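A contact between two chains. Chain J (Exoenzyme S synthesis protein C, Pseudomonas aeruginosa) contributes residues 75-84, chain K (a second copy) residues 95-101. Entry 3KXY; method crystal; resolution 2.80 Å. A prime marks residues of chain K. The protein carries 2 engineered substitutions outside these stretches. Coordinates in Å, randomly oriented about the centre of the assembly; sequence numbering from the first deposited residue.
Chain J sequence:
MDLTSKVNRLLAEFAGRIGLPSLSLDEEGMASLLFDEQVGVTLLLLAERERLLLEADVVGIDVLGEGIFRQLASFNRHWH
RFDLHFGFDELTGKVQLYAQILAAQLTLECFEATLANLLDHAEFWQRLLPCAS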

# COMPACT_ATOMS: atom_id res chain seq x y z
N PHE J 75 4.69 -9.70 6.16
CA PHE J 75 4.40 -8.42 6.80
C PHE J 75 3.25 -7.72 6.09
O PHE J 75 2.32 -7.24 6.74
N ASN J 76 3.31 -7.68 4.77
CA ASN J 76 2.29 -7.03 3.96
C ASN J 76 0.89 -7.57 4.23
O ASN J 76 -0.11 -6.88 4.00
N ARG J 77 0.81 -8.80 4.73
CA ARG J 77 -0.46 -9.40 5.09
C ARG J 77 -1.14 -8.62 6.20
O ARG J 77 -2.37 -8.56 6.27
N HIS J 78 -0.34 -8.02 7.08
CA HIS J 78 -0.86 -7.22 8.18
C HIS J 78 -0.38 -5.78 8.09
O HIS J 78 -0.11 -5.14 9.11
N TRP J 79 -0.26 -5.27 6.86
CA TRP J 79 0.21 -3.91 6.64
C TRP J 79 -0.74 -2.90 7.27
O TRP J 79 -0.34 -1.79 7.61
N HIS J 80 -2.00 -3.29 7.43
CA HIS J 80 -3.02 -2.39 7.96
C HIS J 80 -2.77 -2.00 9.41
O HIS J 80 -3.36 -1.05 9.91
N ARG J 81 -1.88 -2.74 10.07
CA ARG J 81 -1.58 -2.47 11.47
C ARG J 81 -0.62 -1.29 11.63
O ARG J 81 -0.46 -0.75 12.72
N PHE J 82 0.02 -0.90 10.52
CA PHE J 82 0.98 0.20 10.55
C PHE J 82 0.77 1.16 9.39
O PHE J 82 1.40 2.21 9.33
N ASP J 83 -0.12 0.80 8.47
CA ASP J 83 -0.35 1.58 7.26
C ASP J 83 0.94 1.71 6.45
O ASP J 83 1.23 2.77 5.89
N LEU J 84 1.70 0.62 6.39
CA LEU J 84 2.96 0.59 5.66
C LEU J 84 3.19 -0.79 5.06
O LEU J 84 2.95 -1.80 5.73
N VAL K 95 -0.30 -17.03 -1.78
CA VAL K 95 -0.10 -15.59 -1.98
C VAL K 95 -1.44 -14.89 -2.18
O VAL K 95 -2.34 -15.42 -2.83
N GLN K 96 -1.57 -13.69 -1.63
CA GLN K 96 -2.84 -12.96 -1.68
C GLN K 96 -2.68 -11.50 -2.10
O GLN K 96 -1.61 -10.91 -1.95
N LEU K 97 -3.76 -10.92 -2.62
CA LEU K 97 -3.82 -9.49 -2.90
C LEU K 97 -4.69 -8.81 -1.85
O LEU K 97 -5.80 -9.26 -1.56
N TYR K 98 -4.19 -7.72 -1.28
CA TYR K 98 -4.88 -7.05 -0.19
C TYR K 98 -5.43 -5.68 -0.57
O TYR K 98 -4.92 -5.02 -1.47
N ALA K 99 -6.48 -5.27 0.13
CA ALA K 99 -7.09 -3.96 -0.07
C ALA K 99 -7.93 -3.62 1.15
O ALA K 99 -8.47 -4.51 1.82
N GLN K 100 -8.05 -2.33 1.45
CA GLN K 100 -8.80 -1.89 2.63
C GLN K 100 -9.69 -0.69 2.35
O GLN K 100 -9.41 0.11 1.45
N ILE K 101 -10.76 -0.57 3.13
CA ILE K 101 -11.68 0.56 3.02
C ILE K 101 -11.97 1.12 4.40
O ILE K 101 -12.51 0.43 5.26

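Packing between these stretches rests on alternation in the strand of chain K: Gln96′, Tyr98′ and Gln100′ direct their CA-to-CB bonds toward chain J, while Ala99′ points away. Across from them, Asn76 to Trp79 forms a type I turn, and Trp79 points toward the strand and, of the chain J residues, has the most area covered by it (82 Å²). With chi1 p (88°) and chi2 110°, its indole reaches the strand, Trp79 CZ3 lying 3.5 Å from Tyr98′ CB; the six-membered ring of Trp79 and the Tyr98′ ring meet obliquely at 48°, centroids 5.6 Å apart.

Tyr98′, chi1 m and chi2 -85°, turns one ring face to the turn backbone. Arg77 CA sits over that face, 4.0 Å from the Tyr98′ ring centroid, a CH-pi contact well suited to a flat, polarizable ring. Arg77 itself leaves sideways; chi1 t places Arg77 CG 3.2 Å from Tyr98′ OH, and the t values of chi2 and chi3 carry the guanidinium on toward Gln96′. Gln96′ OE1 lies near the guanidinium plane, but Arg77 NH1 to Gln96′ OE1 is 3.9 Å, and no hydrogen bond forms.

Gln100′ combines chi1 p with chi2 t, extending its amide toward chain J, among Trp79, His80 and Asp83. Gln100′ OE1, hydrogen-bonded elsewhere in the structure, lies 3.6 Å from His80 CB. Gln100′ NE2 lies 3.3 Å from Trp79 NE1, but both are donors and cannot bond. With no hydrogen bonds across the stretches, the contact rests on van der Waals packing.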

# COMPACT_ATOMS: atom_id res chain seq x y z
CB PHE J 75 5.64 -7.53 6.78
CG PHE J 75 5.40 -6.15 7.34
CD1 PHE J 75 5.63 -5.89 8.68
CD2 PHE J 75 4.95 -5.13 6.53
CE1 PHE J 75 5.41 -4.62 9.20
CE2 PHE J 75 4.72 -3.87 7.04
CZ PHE J 75 4.96 -3.61 8.38
CB ASN J 76 2.61 -7.16 2.47
CG ASN J 76 3.89 -6.44 2.09
OD1 ASN J 76 4.41 -5.63 2.86
ND2 ASN J 76 4.41 -6.73 0.90
CB ARG J 77 -0.27 -10.87 5.50
CG ARG J 77 -1.48 -11.48 6.18
CD ARG J 77 -1.24 -12.94 6.54
NE ARG J 77 -2.21 -13.43 7.52
CZ ARG J 77 -3.42 -13.88 7.22
NH1 ARG J 77 -3.82 -13.92 5.95
NH2 ARG J 77 -4.22 -14.31 8.18
CB HIS J 78 -0.46 -7.83 9.53
CG HIS J 78 -0.91 -9.24 9.70
ND1 HIS J 78 -2.20 -9.58 10.03
CD2 HIS J 78 -0.23 -10.41 9.60
CE1 HIS J 78 -2.30 -10.89 10.12
NE2 HIS J 78 -1.12 -11.42 9.87
CB TRP J 79 0.34 -3.64 5.14
CG TRP J 79 -0.92 -3.12 4.51
CD1 TRP J 79 -1.15 -1.86 4.05
CD2 TRP J 79 -2.14 -3.85 4.29
NE1 TRP J 79 -2.42 -1.76 3.55
CE2 TRP J 79 -3.05 -2.97 3.69
CE3 TRP J 79 -2.54 -5.17 4.55
CZ2 TRP J 79 -4.34 -3.36 3.33
CZ3 TRP J 79 -3.82 -5.55 4.20
CH2 TRP J 79 -4.70 -4.65 3.60
CB HIS J 80 -4.41 -3.02 7.81
CG HIS J 80 -4.57 -4.30 8.56
ND1 HIS J 80 -4.43 -5.54 7.96
CD2 HIS J 80 -4.87 -4.55 9.86
CE1 HIS J 80 -4.63 -6.49 8.85
NE2 HIS J 80 -4.90 -5.92 10.01
CB ARG J 81 -0.99 -3.71 12.14
CG ARG J 81 -1.90 -4.93 12.08
CD ARG J 81 -1.24 -6.15 12.70
NE ARG J 81 -2.10 -7.33 12.62
CZ ARG J 81 -1.78 -8.52 13.10
NH1 ARG J 81 -0.61 -8.70 13.70
NH2 ARG J 81 -2.62 -9.54 12.99
CB PHE J 82 2.41 -0.35 10.51
CG PHE J 82 2.66 -1.48 11.47
CD1 PHE J 82 2.92 -1.23 12.81
CD2 PHE J 82 2.63 -2.79 11.04
CE1 PHE J 82 3.15 -2.27 13.69
CE2 PHE J 82 2.86 -3.84 11.91
CZ PHE J 82 3.12 -3.57 13.25
CB ASP J 83 -0.91 2.96 7.59
CG ASP J 83 -2.35 2.91 8.04
OD1 ASP J 83 -3.06 1.95 7.67
OD2 ASP J 83 -2.79 3.84 8.76
CB LEU J 84 4.12 0.94 6.60
CG LEU J 84 4.09 2.29 7.31
CD1 LEU J 84 5.00 2.28 8.53
CD2 LEU J 84 4.46 3.41 6.36
CB VAL K 95 0.80 -15.33 -3.20
CG1 VAL K 95 0.98 -13.83 -3.42
CG2 VAL K 95 2.15 -16.01 -3.02
CB GLN K 96 -3.55 -13.03 -0.33
CG GLN K 96 -3.90 -14.44 0.13
CD GLN K 96 -4.57 -14.46 1.49
OE1 GLN K 96 -4.72 -13.43 2.14
NE2 GLN K 96 -4.96 -15.65 1.93
CB LEU K 97 -4.40 -9.24 -4.30
CG LEU K 97 -3.45 -9.37 -5.48
CD1 LEU K 97 -4.20 -9.25 -6.79
CD2 LEU K 97 -2.36 -8.31 -5.40
CB TYR K 98 -3.97 -6.93 1.04
CG TYR K 98 -3.53 -8.27 1.59
CD1 TYR K 98 -4.32 -8.96 2.50
CD2 TYR K 98 -2.31 -8.83 1.22
CE1 TYR K 98 -3.91 -10.18 3.01
CE2 TYR K 98 -1.90 -10.04 1.72
CZ TYR K 98 -2.70 -10.72 2.62
OH TYR K 98 -2.30 -11.93 3.12
CB ALA K 99 -7.94 -3.96 -1.32
CB GLN K 100 -7.84 -1.58 3.78
CG GLN K 100 -6.79 -0.54 3.46
CD GLN K 100 -5.87 -0.26 4.63
OE1 GLN K 100 -6.18 -0.61 5.77
NE2 GLN K 100 -4.74 0.38 4.35
CB ILE K 101 -13.01 0.14 2.37
CG1 ILE K 101 -12.76 -0.54 1.02
CG2 ILE K 101 -13.92 1.35 2.21
CD1 ILE K 101 -14.02 -1.04 0.36